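Local atomic coordinates of uncharacterized esterase YxiM (Bacillus subtilis, PDB entry 2O14), a protein that is an uncharacterised member of the GDSL lipolytic enzyme family that probably hydrolyses ester bonds, its catalytic domain joined to a galactose-binding-like domain that carries a manganese ion. Residues I262-T276 with I301-L315. Numbering follows the deposited sequence.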
ATOM      1  N   ILE A 262      -4.856  16.065   5.512  1.00 23.77           N
ATOM      2  CA  ILE A 262      -3.595  16.684   5.911  1.00 22.66           C
ATOM      3  C   ILE A 262      -3.636  17.092   7.381  1.00 23.62           C
ATOM      4  O   ILE A 262      -2.681  16.870   8.128  1.00 24.44           O
ATOM      5  CB  ILE A 262      -3.299  17.939   5.062  1.00 22.07           C
ATOM      6  CG1 ILE A 262      -3.088  17.540   3.603  1.00 17.40           C
ATOM      7  CG2 ILE A 262      -2.074  18.663   5.613  1.00 18.49           C
ATOM      8  CD1 ILE A 262      -3.102  18.708   2.647  1.00 22.87           C
ATOM      9  N   ARG A 263      -4.746  17.694   7.791  1.00 27.01           N
ATOM     10  CA  ARG A 263      -4.899  18.133   9.171  1.00 29.12           C
ATOM     11  C   ARG A 263      -4.930  16.957  10.137  1.00 29.33           C
ATOM     12  O   ARG A 263      -4.311  16.998  11.202  1.00 29.70           O
ATOM     13  CB  ARG A 263      -6.165  18.982   9.308  1.00 34.98           C
ATOM     14  CG  ARG A 263      -6.055  20.300   8.552  1.00 37.53           C
ATOM     15  CD  ARG A 263      -7.214  21.234   8.829  1.00 39.20           C
ATOM     16  NE  ARG A 263      -6.948  22.557   8.271  1.00 41.19           N
ATOM     17  CZ  ARG A 263      -7.788  23.586   8.336  1.00 43.81           C
ATOM     18  NH1 ARG A 263      -8.964  23.454   8.937  1.00 44.06           N
ATOM     19  NH2 ARG A 263      -7.448  24.753   7.802  1.00 44.46           N
ATOM     20  N   GLN A 264      -5.643  15.899   9.764  1.00 30.07           N
ATOM     21  CA  GLN A 264      -5.720  14.727  10.620  1.00 28.95           C
ATOM     22  C   GLN A 264      -4.343  14.112  10.796  1.00 28.79           C
ATOM     23  O   GLN A 264      -3.979  13.703  11.896  1.00 29.60           O
ATOM     24  CB  GLN A 264      -6.679  13.694  10.036  1.00 28.01           C
ATOM     25  CG  GLN A 264      -8.136  14.089  10.129  1.00 25.33           C
ATOM     26  CD  GLN A 264      -9.053  12.909   9.917  1.00 27.42           C
ATOM     27  OE1 GLN A 264      -8.955  11.909  10.624  1.00 26.57           O
ATOM     28  NE2 GLN A 264      -9.949  13.016   8.943  1.00 27.73           N
ATOM     29  N   VAL A 265      -3.570  14.046   9.717  1.00 21.95           N
ATOM     30  CA  VAL A 265      -2.236  13.476   9.812  1.00 21.87           C
ATOM     31  C   VAL A 265      -1.330  14.398  10.622  1.00 23.09           C
ATOM     32  O   VAL A 265      -0.559  13.933  11.459  1.00 22.97           O
ATOM     33  CB  VAL A 265      -1.617  13.230   8.418  1.00 23.88           C
ATOM     34  CG1 VAL A 265      -0.144  12.840   8.559  1.00 22.66           C
ATOM     35  CG2 VAL A 265      -2.380  12.116   7.706  1.00 20.57           C
ATOM     36  N   LYS A 266      -1.424  15.702  10.385  1.00 25.51           N
ATOM     37  CA  LYS A 266      -0.601  16.648  11.130  1.00 28.17           C
ATOM     38  C   LYS A 266      -0.969  16.611  12.606  1.00 28.08           C
ATOM     39  O   LYS A 266      -0.137  16.883  13.468  1.00 28.95           O
ATOM     40  CB  LYS A 266      -0.771  18.067  10.582  1.00 35.37           C
ATOM     41  CG  LYS A 266       0.107  18.376   9.381  1.00 39.10           C
ATOM     42  CD  LYS A 266      -0.194  19.765   8.829  1.00 43.69           C
ATOM     43  CE  LYS A 266       0.858  20.219   7.828  1.00 45.43           C
ATOM     44  NZ  LYS A 266       2.181  20.432   8.484  1.00 47.32           N
ATOM     45  N   ALA A 267      -2.218  16.263  12.897  1.00 35.43           N
ATOM     46  CA  ALA A 267      -2.674  16.179  14.281  1.00 35.54           C
ATOM     47  C   ALA A 267      -1.949  15.048  15.015  1.00 35.89           C
ATOM     48  O   ALA A 267      -1.927  15.013  16.244  1.00 36.19           O
ATOM     49  CB  ALA A 267      -4.181  15.948  14.325  1.00 33.34           C
ATOM     50  N   LYS A 268      -1.358  14.127  14.255  1.00 27.79           N
ATOM     51  CA  LYS A 268      -0.630  13.001  14.835  1.00 28.02           C
ATOM     52  C   LYS A 268       0.835  13.363  15.044  1.00 28.94           C
ATOM     53  O   LYS A 268       1.601  12.577  15.599  1.00 29.17           O
ATOM     54  CB  LYS A 268      -0.715  11.776  13.920  1.00 29.70           C
ATOM     55  CG  LYS A 268      -2.112  11.226  13.710  1.00 30.86           C
ATOM     56  CD  LYS A 268      -2.663  10.572  14.968  1.00 31.03           C
ATOM     57  CE  LYS A 268      -3.996   9.895  14.681  1.00 32.05           C
ATOM     58  NZ  LYS A 268      -4.521   9.168  15.870  1.00 35.51           N
ATOM     59  N   GLY A 269       1.222  14.551  14.589  1.00 40.87           N
ATOM     60  CA  GLY A 269       2.598  14.990  14.743  1.00 41.88           C
ATOM     61  C   GLY A 269       3.497  14.614  13.580  1.00 41.85           C
ATOM     62  O   GLY A 269       4.679  14.954  13.568  1.00 44.24           O
ATOM     63  N   ALA A 270       2.943  13.908  12.600  1.00 35.77           N
ATOM     64  CA  ALA A 270       3.708  13.498  11.425  1.00 34.15           C
ATOM     65  C   ALA A 270       3.696  14.609  10.377  1.00 33.55           C
ATOM     66  O   ALA A 270       2.932  15.571  10.493  1.00 32.89           O
ATOM     67  CB  ALA A 270       3.116  12.222  10.840  1.00 37.63           C
ATOM     68  N   ASP A 271       4.545  14.479   9.360  1.00 27.57           N
ATOM     69  CA  ASP A 271       4.608  15.482   8.303  1.00 27.49           C
ATOM     70  C   ASP A 271       3.953  15.000   7.015  1.00 26.38           C
ATOM     71  O   ASP A 271       3.830  13.796   6.775  1.00 24.01           O
ATOM     72  CB  ASP A 271       6.058  15.882   8.022  1.00 34.33           C
ATOM     73  CG  ASP A 271       6.665  16.691   9.150  1.00 36.80           C
ATOM     74  OD1 ASP A 271       6.015  17.663   9.594  1.00 35.61           O
ATOM     75  OD2 ASP A 271       7.789  16.361   9.586  1.00 36.68           O
ATOM     76  N   VAL A 272       3.537  15.954   6.190  1.00 31.60           N
ATOM     77  CA  VAL A 272       2.883  15.635   4.932  1.00 30.48           C
ATOM     78  C   VAL A 272       3.643  16.150   3.718  1.00 31.00           C
ATOM     79  O   VAL A 272       4.079  17.304   3.691  1.00 30.29           O
ATOM     80  CB  VAL A 272       1.469  16.234   4.868  1.00 20.96           C
ATOM     81  CG1 VAL A 272       0.813  15.855   3.553  1.00 20.47           C
ATOM     82  CG2 VAL A 272       0.642  15.749   6.038  1.00 21.78           C
ATOM     83  N   ILE A 273       3.793  15.285   2.720  1.00 24.34           N
ATOM     84  CA  ILE A 273       4.458  15.646   1.475  1.00 23.00           C
ATOM     85  C   ILE A 273       3.456  15.422   0.345  1.00 23.79           C
ATOM     86  O   ILE A 273       3.140  14.275   0.013  1.00 23.08           O
ATOM     87  CB  ILE A 273       5.694  14.759   1.192  1.00 21.19           C
ATOM     88  CG1 ILE A 273       6.720  14.897   2.321  1.00 19.04           C
ATOM     89  CG2 ILE A 273       6.316  15.157  -0.145  1.00 17.13           C
ATOM     90  CD1 ILE A 273       7.829  13.880   2.247  1.00 17.97           C
ATOM     91  N   LEU A 274       2.953  16.509  -0.232  1.00 21.60           N
ATOM     92  CA  LEU A 274       1.995  16.407  -1.331  1.00 22.73           C
ATOM     93  C   LEU A 274       2.736  16.352  -2.662  1.00 23.43           C
ATOM     94  O   LEU A 274       3.777  16.987  -2.826  1.00 23.31           O
ATOM     95  CB  LEU A 274       1.048  17.606  -1.336  1.00 20.28           C
ATOM     96  CG  LEU A 274       0.146  17.816  -0.117  1.00 21.24           C
ATOM     97  CD1 LEU A 274      -0.657  19.084  -0.319  1.00 18.78           C
ATOM     98  CD2 LEU A 274      -0.781  16.615   0.075  1.00 20.39           C
ATOM     99  N   SER A 275       2.194  15.593  -3.611  1.00 22.55           N
ATOM    100  CA  SER A 275       2.807  15.470  -4.926  1.00 21.16           C
ATOM    101  C   SER A 275       1.805  15.723  -6.042  1.00 21.36           C
ATOM    102  O   SER A 275       0.685  15.217  -6.008  1.00 21.08           O
ATOM    103  CB  SER A 275       3.409  14.074  -5.096  1.00 23.89           C
ATOM    104  OG  SER A 275       3.919  13.888  -6.408  1.00 23.35           O
ATOM    105  N   THR A 276       2.203  16.518  -7.029  1.00 23.35           N
ATOM    106  CA  THR A 276       1.335  16.791  -8.167  1.00 24.15           C
ATOM    107  C   THR A 276       1.538  15.614  -9.115  1.00 24.49           C
ATOM    108  O   THR A 276       2.657  15.340  -9.545  1.00 26.03           O
ATOM    109  CB  THR A 276       1.724  18.110  -8.875  1.00 26.09           C
ATOM    110  OG1 THR A 276       3.110  18.069  -9.241  1.00 25.60           O
ATOM    111  CG2 THR A 276       1.477  19.301  -7.948  1.00 26.87           C
ATOM    112  N   ILE A 301      -3.667  21.386  -5.476  1.00 23.45           N
ATOM    113  CA  ILE A 301      -2.590  20.745  -4.734  1.00 23.97           C
ATOM    114  C   ILE A 301      -1.529  21.784  -4.352  1.00 25.57           C
ATOM    115  O   ILE A 301      -1.013  21.770  -3.234  1.00 26.43           O
ATOM    116  CB  ILE A 301      -1.943  19.612  -5.568  1.00 22.36           C
ATOM    117  CG1 ILE A 301      -3.000  18.560  -5.912  1.00 22.25           C
ATOM    118  CG2 ILE A 301      -0.813  18.960  -4.784  1.00 19.96           C
ATOM    119  CD1 ILE A 301      -2.506  17.465  -6.829  1.00 23.09           C
ATOM    120  N   LEU A 302      -1.209  22.687  -5.276  1.00 30.24           N
ATOM    121  CA  LEU A 302      -0.215  23.726  -5.002  1.00 30.21           C
ATOM    122  C   LEU A 302      -0.729  24.633  -3.885  1.00 29.71           C
ATOM    123  O   LEU A 302      -0.011  24.939  -2.933  1.00 28.12           O
ATOM    124  CB  LEU A 302       0.053  24.562  -6.257  1.00 26.86           C
ATOM    125  CG  LEU A 302       0.539  23.808  -7.499  1.00 28.36           C
ATOM    126  CD1 LEU A 302       0.590  24.759  -8.682  1.00 28.50           C
ATOM    127  CD2 LEU A 302       1.908  23.198  -7.237  1.00 28.83           C
ATOM    128  N   ALA A 303      -1.984  25.051  -4.007  1.00 29.21           N
ATOM    129  CA  ALA A 303      -2.602  25.922  -3.016  1.00 30.22           C
ATOM    130  C   ALA A 303      -2.613  25.285  -1.626  1.00 30.68           C
ATOM    131  O   ALA A 303      -2.274  25.934  -0.633  1.00 30.86           O
ATOM    132  CB  ALA A 303      -4.022  26.263  -3.446  1.00 37.10           C
ATOM    133  N   LEU A 304      -3.004  24.014  -1.559  1.00 25.90           N
ATOM    134  CA  LEU A 304      -3.055  23.289  -0.293  1.00 24.78           C
ATOM    135  C   LEU A 304      -1.697  23.216   0.394  1.00 24.48           C
ATOM    136  O   LEU A 304      -1.611  23.288   1.618  1.00 23.39           O
ATOM    137  CB  LEU A 304      -3.584  21.870  -0.517  1.00 27.38           C
ATOM    138  CG  LEU A 304      -5.101  21.695  -0.629  1.00 28.01           C
ATOM    139  CD1 LEU A 304      -5.429  20.317  -1.197  1.00 24.69           C
ATOM    140  CD2 LEU A 304      -5.727  21.882   0.744  1.00 26.18           C
ATOM    141  N   ALA A 305      -0.636  23.069  -0.392  1.00 28.07           N
ATOM    142  CA  ALA A 305       0.705  22.982   0.177  1.00 29.24           C
ATOM    143  C   ALA A 305       1.068  24.267   0.922  1.00 31.13           C
ATOM    144  O   ALA A 305       1.686  24.230   1.989  1.00 30.93           O
ATOM    145  CB  ALA A 305       1.715  22.708  -0.925  1.00 16.25           C
ATOM    146  N   GLU A 306       0.666  25.400   0.354  1.00 33.57           N
ATOM    147  CA  GLU A 306       0.941  26.711   0.932  1.00 35.27           C
ATOM    148  C   GLU A 306       0.010  27.011   2.100  1.00 35.17           C
ATOM    149  O   GLU A 306       0.452  27.455   3.159  1.00 34.48           O
ATOM    150  CB  GLU A 306       0.778  27.788  -0.142  1.00 67.65           C
ATOM    151  CG  GLU A 306       1.605  27.518  -1.390  1.00 74.49           C
ATOM    152  CD  GLU A 306       1.236  28.424  -2.551  1.00 79.09           C
ATOM    153  OE1 GLU A 306       0.054  28.406  -2.965  1.00 81.51           O
ATOM    154  OE2 GLU A 306       2.127  29.148  -3.052  1.00 80.91           O
ATOM    155  N   GLU A 307      -1.279  26.758   1.895  1.00 35.11           N
ATOM    156  CA  GLU A 307      -2.297  26.996   2.912  1.00 35.03           C
ATOM    157  C   GLU A 307      -2.146  26.131   4.165  1.00 35.91           C
ATOM    158  O   GLU A 307      -2.315  26.619   5.286  1.00 35.93           O
ATOM    159  CB  GLU A 307      -3.683  26.769   2.313  1.00 32.51           C
ATOM    160  CG  GLU A 307      -4.097  27.806   1.293  1.00 31.62           C
ATOM    161  CD  GLU A 307      -5.335  27.387   0.529  1.00 31.07           C
ATOM    162  OE1 GLU A 307      -6.244  26.804   1.153  1.00 29.56           O
ATOM    163  OE2 GLU A 307      -5.404  27.646  -0.689  1.00 30.98           O
ATOM    164  N   GLU A 308      -1.840  24.848   3.977  1.00 35.80           N
ATOM    165  CA  GLU A 308      -1.682  23.925   5.100  1.00 34.75           C
ATOM    166  C   GLU A 308      -0.223  23.724   5.494  1.00 33.79           C
ATOM    167  O   GLU A 308       0.086  22.933   6.381  1.00 33.87           O
ATOM    168  CB  GLU A 308      -2.317  22.573   4.767  1.00 33.11           C
ATOM    169  CG  GLU A 308      -3.811  22.645   4.484  1.00 31.99           C
ATOM    170  CD  GLU A 308      -4.587  23.325   5.605  1.00 33.45           C
ATOM    171  OE1 GLU A 308      -4.373  22.961   6.782  1.00 30.59           O
ATOM    172  OE2 GLU A 308      -5.414  24.214   5.309  1.00 32.62           O
ATOM    173  N   LYS A 309       0.670  24.439   4.821  1.00 31.85           N
ATOM    174  CA  LYS A 309       2.096  24.359   5.107  1.00 31.65           C
ATOM    175  C   LYS A 309       2.646  22.931   5.088  1.00 29.59           C
ATOM    176  O   LYS A 309       3.159  22.434   6.090  1.00 27.37           O
ATOM    177  CB  LYS A 309       2.380  25.007   6.464  1.00 50.78           C
ATOM    178  CG  LYS A 309       1.908  26.446   6.557  1.00 53.76           C
ATOM    179  CD  LYS A 309       2.161  27.030   7.937  1.00 56.88           C
ATOM    180  CE  LYS A 309       1.623  28.450   8.029  1.00 58.39           C
ATOM    181  NZ  LYS A 309       2.246  29.344   7.012  1.00 59.54           N
ATOM    182  N   THR A 310       2.539  22.276   3.939  1.00 25.83           N
ATOM    183  CA  THR A 310       3.047  20.920   3.797  1.00 25.25           C
ATOM    184  C   THR A 310       4.235  20.974   2.844  1.00 25.58           C
ATOM    185  O   THR A 310       4.473  22.000   2.209  1.00 24.99           O
ATOM    186  CB  THR A 310       1.993  19.982   3.185  1.00 27.44           C
ATOM    187  OG1 THR A 310       1.814  20.304   1.798  1.00 25.67           O
ATOM    188  CG2 THR A 310       0.661  20.133   3.908  1.00 28.13           C
ATOM    189  N   TYR A 311       4.993  19.884   2.760  1.00 27.59           N
ATOM    190  CA  TYR A 311       6.115  19.825   1.833  1.00 27.43           C
ATOM    191  C   TYR A 311       5.471  19.563   0.476  1.00 27.32           C
ATOM    192  O   TYR A 311       4.351  19.046   0.409  1.00 26.02           O
ATOM    193  CB  TYR A 311       7.066  18.688   2.206  1.00 32.80           C
ATOM    194  CG  TYR A 311       7.883  18.966   3.446  1.00 35.04           C
ATOM    195  CD1 TYR A 311       8.862  19.960   3.452  1.00 36.34           C
ATOM    196  CD2 TYR A 311       7.669  18.250   4.618  1.00 36.35           C
ATOM    197  CE1 TYR A 311       9.607  20.232   4.600  1.00 36.61           C
ATOM    198  CE2 TYR A 311       8.408  18.512   5.773  1.00 37.91           C
ATOM    199  CZ  TYR A 311       9.373  19.503   5.757  1.00 38.97           C
ATOM    200  OH  TYR A 311      10.101  19.764   6.896  1.00 40.41           O
ATOM    201  N   LEU A 312       6.162  19.915  -0.600  1.00 30.88           N
ATOM    202  CA  LEU A 312       5.603  19.732  -1.935  1.00 30.57           C
ATOM    203  C   LEU A 312       6.611  19.301  -2.988  1.00 31.84           C
ATOM    204  O   LEU A 312       7.672  19.919  -3.144  1.00 31.47           O
ATOM    205  CB  LEU A 312       4.934  21.032  -2.404  1.00 22.67           C
ATOM    206  CG  LEU A 312       4.396  21.048  -3.839  1.00 23.05           C
ATOM    207  CD1 LEU A 312       3.131  20.208  -3.920  1.00 22.52           C
ATOM    208  CD2 LEU A 312       4.104  22.485  -4.266  1.00 22.74           C
ATOM    209  N   ILE A 313       6.264  18.236  -3.706  1.00 26.53           N
ATOM    210  CA  ILE A 313       7.087  17.718  -4.790  1.00 26.12           C
ATOM    211  C   ILE A 313       6.232  17.961  -6.024  1.00 25.80           C
ATOM    212  O   ILE A 313       5.178  17.341  -6.177  1.00 25.32           O
ATOM    213  CB  ILE A 313       7.328  16.198  -4.675  1.00 31.55           C
ATOM    214  CG1 ILE A 313       8.006  15.860  -3.348  1.00 33.24           C
ATOM    215  CG2 ILE A 313       8.194  15.725  -5.836  1.00 31.21           C
ATOM    216  CD1 ILE A 313       9.383  16.454  -3.194  1.00 35.51           C
ATOM    217  N   ASP A 314       6.662  18.872  -6.890  1.00 28.20           N
ATOM    218  CA  ASP A 314       5.894  19.164  -8.098  1.00 27.73           C
ATOM    219  C   ASP A 314       6.298  18.160  -9.165  1.00 26.67           C
ATOM    220  O   ASP A 314       6.841  18.528 -10.210  1.00 26.78           O
ATOM    221  CB  ASP A 314       6.180  20.583  -8.593  1.00 32.16           C
ATOM    222  CG  ASP A 314       5.025  21.167  -9.381  1.00 32.79           C
ATOM    223  OD1 ASP A 314       4.258  20.389  -9.991  1.00 33.94           O
ATOM    224  OD2 ASP A 314       4.890  22.407  -9.397  1.00 33.93           O
ATOM    225  N   LEU A 315       6.026  16.888  -8.899  1.00 24.43           N
ATOM    226  CA  LEU A 315       6.384  15.826  -9.827  1.00 22.62           C
ATOM    227  C   LEU A 315       5.818  16.058 -11.226  1.00 23.77           C
ATOM    228  O   LEU A 315       6.378  15.587 -12.216  1.00 25.81           O
ATOM    229  CB  LEU A 315       5.911  14.481  -9.277  1.00 19.07           C
ATOM    230  CG  LEU A 315       6.569  13.228  -9.854  1.00 18.96           C
ATOM    231  CD1 LEU A 315       8.083  13.353  -9.761  1.00 18.43           C
ATOM    232  CD2 LEU A 315       6.080  12.004  -9.081  1.00 17.47           C
TER
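Tyr311 O accepts two hydrogen bonds from opposite faces of its carbonyl plane, one from Leu274 N at 3.0 Å and the other from the hydroxyl of Thr310, with OG1 3.2 Å away. This carbonyl belongs to a parallel ladder in which Tyr311 N binds Val272 O and Ile313 N binds Leu274 O, each at 2.9 Å, before Thr276 N closes the register on Ile313 O. Beyond the ladder, Thr276 OG1 donates to Asp314 OD1 (2.7 Å) on its anti side; a threonine suits the position just after the strand because its methyl CG2 meanwhile packs on Ile301 CG2 and Leu302 CD2. The beta-branched Ile273 and Ile313 touch on one sheet face, which helix 345-361 covers. On the other, Leu274, with CG anti to its carbonyl carbon (chi1 -62°), lays CD1 against Leu304 CB and Thr310 OG1. The side chains of Thr310 and Ile262 cross at about a right angle, their CG2 methyls 3.5 Å apart. Just past the end of helix 298-307, Glu308 is gripped side-on by Arg263 of helix 251-266: NE points almost straight at OE1 (3.0 Å, 177°), in the guanidinium plane but well out of the carboxylate plane, while NH2 reaches OE2 less directly. Since Arg259 also pairs with OE2, an alanine in place of Glu308 would probably leave two arginines without their shared carboxylate and the Arg263 guanidinium freer to turn. Strand 271-275, helix 298-307 and edge strand 311-313 thus form a beta-alpha-beta crossover at the margin of the five-stranded parallel sheet, the alpha/beta architecture of SGNH hydrolases.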